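Local coordinates for protein glucose-6-phosphate isomerase (Chlamydia trachomatis D/UW-3/CX, PDB 6OTU) that catalyses the reversible isomerization of glucose-6-phosphate to fructose-6-phosphate, at residues 104-109 and 490-495; 159-164 and 183-188; 209-214 and 262-267; 267-272 and 354-359; 350-355 and 478-483. All blocks are in the same frame, centred on the assembly; numbering follows the deposited sequence.

Interaction 1 of 5, residues 104-109 and 490-495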
# COMPACT_ATOMS: atom_id res chain seq x y z
N ARG A 104 17.92 18.78 18.57
CA ARG A 104 18.50 19.51 17.45
C ARG A 104 17.38 20.18 16.67
O ARG A 104 16.20 19.89 16.88
CB ARG A 104 19.33 18.58 16.55
CG ARG A 104 18.60 17.39 16.02
CD ARG A 104 19.60 16.27 15.80
NE ARG A 104 19.16 15.30 14.81
CZ ARG A 104 19.78 14.14 14.57
NH1 ARG A 104 20.87 13.81 15.26
NH2 ARG A 104 19.30 13.31 13.65
N PRO A 105 17.73 21.12 15.78
CA PRO A 105 16.71 21.74 14.92
C PRO A 105 16.19 20.78 13.86
O PRO A 105 16.71 19.69 13.64
CB PRO A 105 17.44 22.92 14.28
CG PRO A 105 18.89 22.63 14.46
CD PRO A 105 19.01 21.85 15.72
N VAL A 106 15.15 21.26 13.17
CA VAL A 106 14.36 20.53 12.18
C VAL A 106 14.23 21.43 10.95
O VAL A 106 13.40 22.35 10.93
CB VAL A 106 12.99 20.16 12.78
CG1 VAL A 106 12.08 19.51 11.75
CG2 VAL A 106 13.18 19.28 14.00
N LEU A 107 15.06 21.19 9.94
CA LEU A 107 15.33 22.25 8.97
C LEU A 107 15.20 21.79 7.51
O LEU A 107 15.89 22.32 6.63
CB LEU A 107 16.71 22.85 9.24
CG LEU A 107 16.67 23.90 10.34
CD1 LEU A 107 18.08 24.24 10.83
CD2 LEU A 107 15.97 25.15 9.81
N HIS A 108 14.30 20.85 7.23
CA HIS A 108 14.06 20.50 5.83
C HIS A 108 13.50 21.69 5.03
O HIS A 108 13.80 21.81 3.83
CB HIS A 108 13.14 19.29 5.73
CG HIS A 108 11.89 19.40 6.55
ND1 HIS A 108 11.88 19.20 7.92
CD2 HIS A 108 10.62 19.68 6.20
CE1 HIS A 108 10.65 19.36 8.37
NE2 HIS A 108 9.87 19.66 7.35
N THR A 109 12.75 22.61 5.66
CA THR A 109 12.29 23.79 4.92
C THR A 109 13.46 24.65 4.43
O THR A 109 13.36 25.30 3.38
CB THR A 109 11.33 24.65 5.76
OG1 THR A 109 11.94 25.04 6.99
CG2 THR A 109 10.02 23.91 6.05
N ASN A 490 6.90 14.66 19.73
CA ASN A 490 8.08 14.96 18.93
C ASN A 490 7.95 14.23 17.60
O ASN A 490 8.16 13.01 17.51
CB ASN A 490 9.37 14.59 19.66
CG ASN A 490 10.63 14.85 18.82
OD1 ASN A 490 10.56 15.46 17.75
ND2 ASN A 490 11.79 14.38 19.30
N SER A 491 7.60 14.98 16.56
CA SER A 491 7.41 14.38 15.24
C SER A 491 8.72 14.01 14.55
O SER A 491 8.66 13.43 13.47
CB SER A 491 6.65 15.35 14.32
OG SER A 491 5.37 15.70 14.82
N PHE A 492 9.89 14.33 15.10
CA PHE A 492 11.08 14.38 14.28
C PHE A 492 12.17 13.42 14.69
O PHE A 492 13.26 13.45 14.09
CB PHE A 492 11.61 15.82 14.22
CG PHE A 492 10.56 16.82 13.84
CD1 PHE A 492 10.03 16.83 12.54
CD2 PHE A 492 10.05 17.72 14.78
CE1 PHE A 492 9.03 17.74 12.18
CE2 PHE A 492 9.04 18.62 14.43
CZ PHE A 492 8.52 18.63 13.13
N ASP A 493 11.94 12.54 15.67
CA ASP A 493 12.84 11.42 15.91
C ASP A 493 12.12 10.11 15.62
O ASP A 493 10.98 10.08 15.12
CB ASP A 493 13.43 11.48 17.33
CG ASP A 493 12.37 11.40 18.42
OD1 ASP A 493 11.16 11.38 18.09
OD2 ASP A 493 12.78 11.36 19.61
N GLN A 494 12.79 8.99 15.91
CA GLN A 494 12.27 7.70 15.49
C GLN A 494 12.95 6.58 16.26
O GLN A 494 13.67 5.75 15.70
CB GLN A 494 12.41 7.52 13.97
CG GLN A 494 13.81 7.72 13.38
CD GLN A 494 14.24 9.17 13.27
OE1 GLN A 494 13.49 10.03 12.80
NE2 GLN A 494 15.47 9.45 13.71
N GLU A 495 12.73 6.54 17.58
CA GLU A 495 13.40 5.55 18.40
C GLU A 495 12.99 4.12 18.04
O GLU A 495 13.76 3.19 18.30
CB GLU A 495 13.13 5.84 19.87
CG GLU A 495 13.88 7.06 20.37
CD GLU A 495 15.40 6.92 20.25
OE1 GLU A 495 15.93 5.80 20.52
OE2 GLU A 495 16.06 7.91 19.88
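Val106 sets its two methyls on the ring of Phe492, and this pair is the tight part of the contact. Val106 CG1 sits over one face in a CH-pi contact, 3.5 Å from the Phe492 ring centroid and 16° off the normal. Val106 CG2 lies by the inner end of the ring, 3.6 Å from Phe492 CG. CG1 is turned anti to the backbone N (chi1 175°), which brings both branches against the ring. The opposite face of the ring is backed by Ser491 CB. Both segments are loops, and 490-495 links helix 466-487 to helix 495-511. An Asx turn shapes its start: Phe492 N donates to Asn490 OD1 at 3.0 Å, from above the carbonyl plane. The contact is looser at His108. His108 CE1 is 4.4 Å from Phe492 CE1, and the histidine ring stacks on Phe270. Toward the partly exposed side lies Gln494, the N-cap residue of helix 495-511, which borders the glucose-6-phosphate pocket; its OE1 accepts from Arg269.

Interaction 2 of 5, residues 159-164 and 183-188. With G6Q (glucose-6-phosphate), chain E.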
# COMPACT_ATOMS: atom_id res chain seq x y z
N GLY A 159 13.72 6.78 4.39
CA GLY A 159 13.72 8.16 3.92
C GLY A 159 14.67 8.42 2.76
O GLY A 159 14.46 9.37 1.99
N SER A 160 15.70 7.59 2.61
CA SER A 160 16.64 7.73 1.50
C SER A 160 16.12 7.18 0.18
O SER A 160 16.79 7.37 -0.84
CB SER A 160 17.98 7.07 1.83
OG SER A 160 18.64 7.73 2.91
N GLU A 161 14.95 6.52 0.16
CA GLU A 161 14.39 5.99 -1.08
C GLU A 161 12.98 6.50 -1.38
O GLU A 161 12.71 6.92 -2.52
CB GLU A 161 14.35 4.46 -1.05
CG GLU A 161 13.72 3.85 -2.31
CD GLU A 161 12.87 2.62 -2.05
OE1 GLU A 161 12.34 2.47 -0.93
OE2 GLU A 161 12.72 1.80 -2.98
N LEU A 162 12.07 6.47 -0.41
CA LEU A 162 10.65 6.54 -0.71
C LEU A 162 10.25 7.91 -1.24
O LEU A 162 9.50 8.00 -2.22
CB LEU A 162 9.82 6.18 0.52
CG LEU A 162 9.58 4.70 0.75
CD1 LEU A 162 8.30 4.50 1.54
CD2 LEU A 162 9.51 4.00 -0.58
N GLY A 163 10.74 8.99 -0.62
CA GLY A 163 10.46 10.33 -1.07
C GLY A 163 10.99 10.60 -2.47
O GLY A 163 10.23 11.02 -3.37
N PRO A 164 12.30 10.40 -2.69
CA PRO A 164 12.81 10.49 -4.07
C PRO A 164 12.04 9.65 -5.07
O PRO A 164 11.69 10.14 -6.15
CB PRO A 164 14.27 10.03 -3.92
CG PRO A 164 14.63 10.45 -2.53
CD PRO A 164 13.38 10.37 -1.69
N PHE A 183 15.77 1.75 -8.10
CA PHE A 183 15.98 1.90 -6.66
C PHE A 183 16.27 0.53 -6.08
O PHE A 183 15.47 -0.40 -6.24
CB PHE A 183 14.76 2.52 -5.97
CG PHE A 183 14.42 3.87 -6.49
CD1 PHE A 183 13.63 4.01 -7.63
CD2 PHE A 183 14.90 5.02 -5.87
CE1 PHE A 183 13.32 5.27 -8.12
CE2 PHE A 183 14.58 6.28 -6.35
CZ PHE A 183 13.79 6.40 -7.48
N VAL A 184 17.41 0.41 -5.40
CA VAL A 184 17.79 -0.79 -4.68
C VAL A 184 17.79 -0.44 -3.20
O VAL A 184 18.57 0.43 -2.76
CB VAL A 184 19.16 -1.31 -5.15
CG1 VAL A 184 19.65 -2.49 -4.30
CG2 VAL A 184 19.10 -1.71 -6.61
N SER A 185 16.93 -1.09 -2.43
CA SER A 185 16.69 -0.67 -1.05
C SER A 185 16.79 -1.84 -0.08
O SER A 185 17.55 -1.78 0.89
CB SER A 185 15.33 0.02 -0.95
OG SER A 185 14.30 -0.80 -1.51
N ASN A 186 16.02 -2.90 -0.32
CA ASN A 186 15.92 -4.02 0.61
C ASN A 186 17.27 -4.72 0.77
O ASN A 186 18.06 -4.84 -0.17
CB ASN A 186 14.88 -5.03 0.09
CG ASN A 186 14.26 -5.89 1.20
OD1 ASN A 186 14.86 -6.14 2.24
ND2 ASN A 186 13.03 -6.35 0.95
N ILE A 187 17.53 -5.22 1.98
CA ILE A 187 18.69 -6.09 2.11
C ILE A 187 18.45 -7.43 1.41
O ILE A 187 19.41 -8.13 1.08
CB ILE A 187 19.09 -6.32 3.57
CG1 ILE A 187 20.57 -6.74 3.60
CG2 ILE A 187 18.14 -7.29 4.28
CD1 ILE A 187 21.02 -7.27 4.88
N ASP A 188 17.18 -7.80 1.16
CA ASP A 188 16.86 -8.89 0.25
C ASP A 188 17.68 -8.76 -1.03
O ASP A 188 17.43 -7.85 -1.82
CB ASP A 188 15.36 -8.89 -0.05
CG ASP A 188 14.94 -9.99 -1.01
OD1 ASP A 188 15.78 -10.83 -1.42
OD2 ASP A 188 13.75 -10.05 -1.33
C1 G6Q E . 13.84 8.56 8.22
C2 G6Q E . 14.21 7.32 9.03
C3 G6Q E . 14.67 6.14 8.18
C4 G6Q E . 16.04 6.34 7.51
C5 G6Q E . 16.59 5.03 6.97
C6 G6Q E . 17.85 5.22 6.16
O1 G6Q E . 13.61 9.58 8.79
O2 G6Q E . 15.22 7.62 9.99
O3 G6Q E . 13.69 5.87 7.17
O4 G6Q E . 15.93 7.27 6.44
O5 G6Q E . 16.83 4.14 8.07
O6 G6Q E . 18.82 5.91 6.99
P G6Q E . 20.19 6.45 6.33
O1P G6Q E . 19.80 7.50 5.30
O2P G6Q E . 20.96 7.04 7.51
O3P G6Q E . 20.89 5.26 5.72
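Glu161 reaches across to Phe183 and Ser185, and it supplies the polar part of the contact. Glu161 OE2 lies 3.4 Å from Ser185 OG, a weak hydrogen bond at most. The stronger partner of that hydroxyl is Asn383 of the second subunit. A chi1 of 178° carries the Glu161 chain away from its own amide, and a bend at chi2 then brings the carboxylate against Ser185 CB and Phe183 CB. The apolar part is thin. Glu161 CG comes within 3.9 Å of Phe183 CD2, with carboxylate and ring planes 60° apart. Pro164 CB stands 4.5 Å from Phe183 CE2. These residues join parts of a beta-alpha-beta unit: strand 151-155, helix 162-172 and strand 180-184. Glu161 is the N-cap residue of that helix. The ligand bonds come from the loop just before it. Gly159 N donates to O3 of glucose-6-phosphate at 2.9 Å and more weakly to O4. Ser160 OG gives a 2.7 Å bond to phosphate oxygen O1P. Beyond the contact, 183-188 runs to the subunit interface. An Asx turn at Asn186 receives Asp188 N, and the Asn186 amide also bonds to Gly381 and Thr382 of the second subunit.

Interaction 3 of 5, residues 209-214 and 262-267; sequences VSKSGT and LWDSIG. With G6Q (glucose-6-phosphate), chain E.
Lys211 and Leu262 are nearest in backbone, their CA atoms 7.2 Å apart, and residues 263-266 form a type I beta turn facing the lysine. Lys211 spans the gap as a chain stretched out from CA to NZ, every torsion near 180°. Lys211 NZ is gripped by two backbone carbonyls, Asp264 O and Ile266 O, each at 2.8 Å. Both are met from well above the carbonyl plane. The lysine's methylenes cross Leu262 at about a right angle, Lys211 CD being 3.8 Å from Leu262 CD1. The Asp264 carboxylate makes no bond to the lysine; its OD1 is hydrogen-bonded to Ser245. While the lysine tip holds the turn, Lys211 N donates to phosphate oxygen O1P of glucose-6-phosphate at 2.7 Å. Ser212 uses both N and OG on O2P, the N-H nearly straight at 172°. Ser210 OG donates to O3P at 2.9 Å and also accepts from Gly213 N in an ST motif. This serine-rich loop after strand 204-209 is the phosphate-binding loop expected of an SIS (sugar isomerase) domain, at the C-terminal ends of the strands of a parallel sheet.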
# COMPACT_ATOMS: atom_id res chain seq x y z
N VAL A 209 22.84 6.57 -1.15
CA VAL A 209 22.22 7.62 -0.36
C VAL A 209 22.00 7.06 1.04
O VAL A 209 21.20 6.14 1.23
CB VAL A 209 20.89 8.10 -0.98
CG1 VAL A 209 20.26 9.18 -0.13
CG2 VAL A 209 21.11 8.58 -2.42
N SER A 210 22.72 7.62 2.01
CA SER A 210 22.56 7.17 3.40
C SER A 210 23.01 8.32 4.30
O SER A 210 24.19 8.66 4.30
CB SER A 210 23.38 5.91 3.67
OG SER A 210 23.64 5.76 5.05
N LYS A 211 22.07 8.89 5.05
CA LYS A 211 22.39 10.03 5.92
C LYS A 211 23.48 9.66 6.92
O LYS A 211 24.54 10.30 6.96
CB LYS A 211 21.12 10.52 6.63
CG LYS A 211 21.36 11.64 7.66
CD LYS A 211 20.05 12.28 8.17
CE LYS A 211 20.30 13.16 9.39
NZ LYS A 211 19.05 13.72 9.97
N SER A 212 23.24 8.62 7.72
CA SER A 212 24.24 8.19 8.70
C SER A 212 25.53 7.73 8.04
O SER A 212 26.61 7.90 8.62
CB SER A 212 23.69 7.05 9.55
OG SER A 212 23.39 5.91 8.75
N GLY A 213 25.44 7.12 6.86
CA GLY A 213 26.55 6.40 6.27
C GLY A 213 26.82 5.03 6.85
O GLY A 213 27.85 4.44 6.52
N THR A 214 25.92 4.49 7.69
CA THR A 214 26.19 3.23 8.38
C THR A 214 25.03 2.22 8.35
O THR A 214 25.15 1.15 8.95
CB THR A 214 26.59 3.50 9.84
OG1 THR A 214 25.59 4.33 10.45
CG2 THR A 214 27.93 4.22 9.90
N LEU A 262 23.70 16.29 2.94
CA LEU A 262 22.65 16.86 3.78
C LEU A 262 23.28 17.08 5.16
O LEU A 262 24.49 17.01 5.32
CB LEU A 262 21.42 15.95 3.79
CG LEU A 262 21.52 14.56 4.43
CD1 LEU A 262 20.14 14.12 4.90
CD2 LEU A 262 22.13 13.52 3.46
N TRP A 263 22.45 17.35 6.16
CA TRP A 263 22.95 17.66 7.50
C TRP A 263 22.05 16.99 8.54
O TRP A 263 21.01 16.41 8.21
CB TRP A 263 23.05 19.19 7.71
CG TRP A 263 23.93 19.77 6.63
CD1 TRP A 263 25.28 19.93 6.68
CD2 TRP A 263 23.52 20.15 5.31
NE1 TRP A 263 25.74 20.42 5.48
CE2 TRP A 263 24.68 20.57 4.63
CE3 TRP A 263 22.29 20.19 4.64
CZ2 TRP A 263 24.64 21.02 3.31
CZ3 TRP A 263 22.26 20.63 3.33
CH2 TRP A 263 23.42 21.04 2.68
N ASP A 264 22.47 17.08 9.81
CA ASP A 264 21.81 16.32 10.88
C ASP A 264 20.38 16.78 11.13
O ASP A 264 19.53 15.96 11.52
CB ASP A 264 22.62 16.42 12.17
CG ASP A 264 23.69 15.35 12.26
OD1 ASP A 264 23.74 14.51 11.34
OD2 ASP A 264 24.48 15.35 13.22
N SER A 265 20.09 18.05 10.91
CA SER A 265 18.76 18.62 11.11
C SER A 265 17.82 18.38 9.93
O SER A 265 16.74 18.97 9.90
CB SER A 265 18.89 20.11 11.33
OG SER A 265 19.54 20.66 10.21
N ILE A 266 18.23 17.57 8.95
CA ILE A 266 17.41 17.21 7.80
C ILE A 266 16.93 15.79 8.05
O ILE A 266 17.68 14.83 7.85
CB ILE A 266 18.19 17.31 6.48
CG1 ILE A 266 18.85 18.68 6.29
CG2 ILE A 266 17.27 16.96 5.29
CD1 ILE A 266 17.91 19.89 6.50
N GLY A 267 15.68 15.64 8.50
CA GLY A 267 15.14 14.31 8.74
C GLY A 267 15.00 13.51 7.45
O GLY A 267 14.61 14.05 6.41
C1 G6Q E . 13.84 8.56 8.22
C2 G6Q E . 14.21 7.32 9.03
C3 G6Q E . 14.67 6.14 8.18
C4 G6Q E . 16.04 6.34 7.51
C5 G6Q E . 16.59 5.03 6.97
C6 G6Q E . 17.85 5.22 6.16
O1 G6Q E . 13.61 9.58 8.79
O2 G6Q E . 15.22 7.62 9.99
O3 G6Q E . 13.69 5.87 7.17
O4 G6Q E . 15.93 7.27 6.44
O5 G6Q E . 16.83 4.14 8.07
O6 G6Q E . 18.82 5.91 6.99
P G6Q E . 20.19 6.45 6.33
O1P G6Q E . 19.80 7.50 5.30
O2P G6Q E . 20.96 7.04 7.51
O3P G6Q E . 20.89 5.26 5.72

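Interaction 4 of 5, residues 267-272 and 354-359. With G6Q (glucose-6-phosphate), chain E.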
# COMPACT_ATOMS: atom_id res chain seq x y z
N GLY A 267 15.68 15.64 8.50
CA GLY A 267 15.14 14.31 8.74
C GLY A 267 15.00 13.51 7.45
O GLY A 267 14.61 14.05 6.41
N GLY A 268 15.32 12.22 7.54
CA GLY A 268 15.28 11.35 6.36
C GLY A 268 13.95 11.39 5.63
O GLY A 268 13.90 11.54 4.40
N ARG A 269 12.84 11.27 6.37
CA ARG A 269 11.51 11.29 5.79
C ARG A 269 11.10 12.69 5.33
O ARG A 269 9.98 12.86 4.81
CB ARG A 269 10.49 10.74 6.79
CG ARG A 269 10.43 11.48 8.11
CD ARG A 269 9.54 10.74 9.11
NE ARG A 269 9.68 11.28 10.47
CZ ARG A 269 10.61 10.90 11.35
NH1 ARG A 269 11.49 9.96 11.04
NH2 ARG A 269 10.64 11.45 12.55
N PHE A 270 11.96 13.68 5.51
CA PHE A 270 11.74 15.02 5.00
C PHE A 270 12.85 15.45 4.04
O PHE A 270 13.04 16.65 3.83
CB PHE A 270 11.62 16.04 6.14
CG PHE A 270 10.59 15.68 7.19
CD1 PHE A 270 9.27 15.99 7.01
CD2 PHE A 270 10.97 15.06 8.37
CE1 PHE A 270 8.33 15.68 7.98
CE2 PHE A 270 10.04 14.75 9.34
CZ PHE A 270 8.72 15.08 9.14
N SER A 271 13.60 14.52 3.46
CA SER A 271 14.84 14.87 2.78
C SER A 271 14.73 14.89 1.25
O SER A 271 15.74 15.13 0.58
CB SER A 271 15.96 13.92 3.22
OG SER A 271 15.75 12.63 2.70
N ALA A 272 13.54 14.65 0.69
CA ALA A 272 13.40 14.60 -0.76
C ALA A 272 13.78 15.92 -1.44
O ALA A 272 14.21 15.90 -2.60
CB ALA A 272 11.97 14.21 -1.15
N MET A 354 3.27 8.19 9.67
CA MET A 354 3.30 7.20 10.74
C MET A 354 4.64 7.17 11.46
O MET A 354 4.70 6.92 12.67
CB MET A 354 2.98 5.81 10.19
CG MET A 354 1.57 5.74 9.60
SD MET A 354 1.10 4.09 9.07
CE MET A 354 0.89 3.30 10.65
N GLU A 355 5.75 7.39 10.75
CA GLU A 355 7.03 7.45 11.44
C GLU A 355 7.16 8.73 12.27
O GLU A 355 7.74 8.71 13.37
CB GLU A 355 8.19 7.33 10.45
CG GLU A 355 9.44 6.77 11.06
CD GLU A 355 10.64 7.00 10.21
OE1 GLU A 355 11.74 6.68 10.67
OE2 GLU A 355 10.48 7.50 9.07
N SER A 356 6.63 9.85 11.77
CA SER A 356 6.70 11.09 12.53
C SER A 356 5.80 11.03 13.76
O SER A 356 6.24 11.33 14.88
CB SER A 356 6.29 12.29 11.67
OG SER A 356 7.20 12.50 10.60
N ASN A 357 4.55 10.63 13.58
CA ASN A 357 3.56 10.82 14.63
C ASN A 357 3.14 9.52 15.27
O ASN A 357 2.22 9.52 16.11
CB ASN A 357 2.37 11.62 14.07
CG ASN A 357 2.79 13.03 13.68
OD1 ASN A 357 3.72 13.58 14.27
ND2 ASN A 357 2.13 13.63 12.67
N GLY A 358 3.82 8.41 14.96
CA GLY A 358 3.56 7.17 15.66
C GLY A 358 4.24 7.15 17.01
O GLY A 358 5.19 6.41 17.23
N LYS A 359 3.76 7.99 17.93
CA LYS A 359 4.43 8.24 19.20
C LYS A 359 3.42 8.14 20.33
O LYS A 359 2.21 8.30 20.11
CB LYS A 359 5.10 9.61 19.22
CG LYS A 359 6.00 9.87 18.03
CD LYS A 359 7.30 9.06 18.15
CE LYS A 359 8.10 9.10 16.87
NZ LYS A 359 8.47 10.48 16.50
C1 G6Q E . 13.84 8.56 8.22
C2 G6Q E . 14.21 7.32 9.03
C3 G6Q E . 14.67 6.14 8.18
C4 G6Q E . 16.04 6.34 7.51
C5 G6Q E . 16.59 5.03 6.97
C6 G6Q E . 17.85 5.22 6.16
O1 G6Q E . 13.61 9.58 8.79
O2 G6Q E . 15.22 7.62 9.99
O3 G6Q E . 13.69 5.87 7.17
O4 G6Q E . 15.93 7.27 6.44
O5 G6Q E . 16.83 4.14 8.07
O6 G6Q E . 18.82 5.91 6.99
P G6Q E . 20.19 6.45 6.33
O1P G6Q E . 19.80 7.50 5.30
O2P G6Q E . 20.96 7.04 7.51
O3P G6Q E . 20.89 5.26 5.72
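Arg269 and Glu355 meet beside the sugar; the loop that carries Arg269 begins with two glycines. Gly268 has no side chain, and its backbone runs close to the C1 end of glucose-6-phosphate. Arg269 follows and takes the largest share of the contact. Arg269 N donates to sugar O1 at 3.1 Å. CG lies between the backbone N and the carbonyl carbon (chi1 59°), and the chain runs extended to NE, bringing the guanidinium alongside helix 345-357. Arg269 NE donates to Ser356 OG at 2.8 Å, near the guanidinium plane. Ser356 OG is also bonded to Cys352 O, one turn back. Arg269 NH1 forms a long salt bridge to Glu355 OE2 at 3.3 Å, the guanidinium and carboxylate planes turned 55° apart. NH1 also bonds to Gln494, and NH2 to Ser491 O. Phe270 CZ comes to 3.3 Å from Ser356 OG. Ser271 turns back, its N and OG both donating to Gly268 O.

Glu355 is assigned as the proton donor of the active site, and Glu355 OE1 stands 3.0 Å from sugar C2. Its OE2 is held by Gln351. The amide and, more loosely, the arginine steady the carboxylate while OE1 faces the carbon. This fits proton transfer between C1 and C2 through an enediol, as accepted for this family.

Interaction 5 of 5, residues 350-355 and 478-483; sequences QQCGME and HKFAFQ. With G6Q (glucose-6-phosphate), chain E.
Helix-helix packing behind the sugar pocket brings Gly353 of helix 345-357 against Phe480 of helix 466-487. The Phe480 ring lies flat on the glycine backbone. Gly353 CA stands 3.5 Å from the ring centroid, only 3° off the normal, in a CH-pi contact. Gly353 N is over the same face, 3.7 Å from Phe480 CE2. With no side chain at Gly353 the ring reaches the backbone itself, and the CA atoms of Gly353 and Phe480 are 5.7 Å apart. Cys352 SG meets the ring obliquely, 3.8 Å from Phe480 CD2. On another side of the same helix, Gln351 serves the ligand. Gln351 NE2 makes a weak hydrogen bond to O3 of glucose-6-phosphate (2.9 Å) and a better-aimed one to Glu355 OE2 (3.1 Å), which it meets from above the carboxylate plane. Helix 345-357 thus lies between the pocket and helix 466-487. Phe480 also touches Ile376 of strand 375-377, Phe482 packs on helices 313-327 and 80-89, and Trp377 of the second subunit packs on Met354.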
# COMPACT_ATOMS: atom_id res chain seq x y z
N GLN A 350 2.71 7.43 3.97
CA GLN A 350 2.58 6.47 5.06
C GLN A 350 3.82 6.47 5.96
O GLN A 350 3.70 6.43 7.19
CB GLN A 350 2.30 5.09 4.47
CG GLN A 350 2.31 3.93 5.42
CD GLN A 350 2.10 2.64 4.64
OE1 GLN A 350 3.02 2.17 3.98
NE2 GLN A 350 0.88 2.09 4.68
N GLN A 351 5.02 6.54 5.36
CA GLN A 351 6.22 6.66 6.18
C GLN A 351 6.26 8.01 6.90
O GLN A 351 6.55 8.09 8.10
CB GLN A 351 7.48 6.50 5.33
CG GLN A 351 8.71 7.05 6.08
CD GLN A 351 10.03 6.73 5.41
OE1 GLN A 351 10.15 6.80 4.19
NE2 GLN A 351 11.03 6.38 6.22
N CYS A 352 5.96 9.08 6.17
CA CYS A 352 6.21 10.41 6.71
C CYS A 352 5.27 10.70 7.87
O CYS A 352 5.69 11.25 8.90
CB CYS A 352 6.07 11.44 5.59
SG CYS A 352 6.43 13.16 6.12
N GLY A 353 4.01 10.28 7.75
CA GLY A 353 3.02 10.47 8.81
C GLY A 353 3.15 9.49 9.96
O GLY A 353 3.15 9.91 11.12
N MET A 354 3.27 8.19 9.67
CA MET A 354 3.30 7.20 10.74
C MET A 354 4.64 7.17 11.46
O MET A 354 4.70 6.92 12.67
CB MET A 354 2.98 5.81 10.19
CG MET A 354 1.57 5.74 9.60
SD MET A 354 1.10 4.09 9.07
CE MET A 354 0.89 3.30 10.65
N GLU A 355 5.75 7.39 10.75
CA GLU A 355 7.03 7.45 11.44
C GLU A 355 7.16 8.73 12.27
O GLU A 355 7.74 8.71 13.37
CB GLU A 355 8.19 7.33 10.45
CG GLU A 355 9.44 6.77 11.06
CD GLU A 355 10.64 7.00 10.21
OE1 GLU A 355 11.74 6.68 10.67
OE2 GLU A 355 10.48 7.50 9.07
N HIS A 478 3.93 19.51 6.16
CA HIS A 478 3.42 20.45 7.16
C HIS A 478 2.13 19.98 7.82
O HIS A 478 1.93 20.25 9.01
CB HIS A 478 3.25 21.82 6.51
CG HIS A 478 4.55 22.40 6.08
ND1 HIS A 478 5.70 22.23 6.83
CD2 HIS A 478 4.92 23.08 4.97
CE1 HIS A 478 6.71 22.80 6.21
NE2 HIS A 478 6.26 23.33 5.08
N LYS A 479 1.27 19.27 7.08
CA LYS A 479 0.12 18.62 7.70
C LYS A 479 0.56 17.78 8.90
O LYS A 479 0.00 17.92 10.00
CB LYS A 479 -0.62 17.72 6.70
CG LYS A 479 -1.69 16.90 7.40
CD LYS A 479 -2.27 15.80 6.54
CE LYS A 479 -3.50 15.22 7.21
NZ LYS A 479 -3.89 13.94 6.59
N PHE A 480 1.55 16.91 8.71
CA PHE A 480 1.96 16.02 9.79
C PHE A 480 2.64 16.80 10.91
O PHE A 480 2.44 16.49 12.09
CB PHE A 480 2.86 14.92 9.23
CG PHE A 480 2.19 14.07 8.19
CD1 PHE A 480 0.90 13.59 8.39
CD2 PHE A 480 2.83 13.75 7.00
CE1 PHE A 480 0.27 12.80 7.42
CE2 PHE A 480 2.20 12.96 6.03
CZ PHE A 480 0.93 12.49 6.24
N ALA A 481 3.43 17.82 10.56
CA ALA A 481 4.04 18.68 11.56
C ALA A 481 2.98 19.40 12.40
O ALA A 481 3.11 19.50 13.62
CB ALA A 481 4.97 19.71 10.89
N PHE A 482 1.94 19.93 11.75
CA PHE A 482 0.90 20.61 12.49
C PHE A 482 0.18 19.63 13.42
O PHE A 482 -0.14 19.97 14.56
CB PHE A 482 -0.09 21.29 11.54
CG PHE A 482 0.34 22.68 11.07
CD1 PHE A 482 0.75 23.65 11.98
CD2 PHE A 482 0.30 23.01 9.72
CE1 PHE A 482 1.13 24.92 11.56
CE2 PHE A 482 0.67 24.29 9.29
CZ PHE A 482 1.09 25.24 10.21
N GLN A 483 -0.05 18.40 12.96
CA GLN A 483 -0.69 17.41 13.83
C GLN A 483 0.20 17.09 15.03
O GLN A 483 -0.27 17.03 16.17
CB GLN A 483 -1.05 16.15 13.05
CG GLN A 483 -2.04 16.40 11.91
CD GLN A 483 -2.67 15.15 11.32
OE1 GLN A 483 -3.85 15.15 10.96
NE2 GLN A 483 -1.89 14.09 11.19
C1 G6Q E . 13.84 8.56 8.22
C2 G6Q E . 14.21 7.32 9.03
C3 G6Q E . 14.67 6.14 8.18
C4 G6Q E . 16.04 6.34 7.51
C5 G6Q E . 16.59 5.03 6.97
C6 G6Q E . 17.85 5.22 6.16
O1 G6Q E . 13.61 9.58 8.79
O2 G6Q E . 15.22 7.62 9.99
O3 G6Q E . 13.69 5.87 7.17
O4 G6Q E . 15.93 7.27 6.44
O5 G6Q E . 16.83 4.14 8.07
O6 G6Q E . 18.82 5.91 6.99
P G6Q E . 20.19 6.45 6.33
O1P G6Q E . 19.80 7.50 5.30
O2P G6Q E . 20.96 7.04 7.51
O3P G6Q E . 20.89 5.26 5.72

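Interactions 1, 2, 4 and 5 are buried, while interaction 3 is partly open to solvent. Interactions 4 and 5 share helix 345-357, use different faces of it and differ in chemistry: charged and hydrogen-bonded toward the sugar, apolar toward helix 466-487. Interaction 1 is also apolar at its centre, yet its loop 490-495 meets interaction 4 through polar atoms, Ser491 OG and Asn357 OD1 being 2.7 Å apart. Interactions 2 and 3 belong to the parallel sheet and bring its loops to the ligand, with Ser160 and 210-212 on the phosphate. Leu107 N and Ser265 O, 2.8 Å apart, tie interaction 1 to interaction 3. The second subunit touches all but interaction 3.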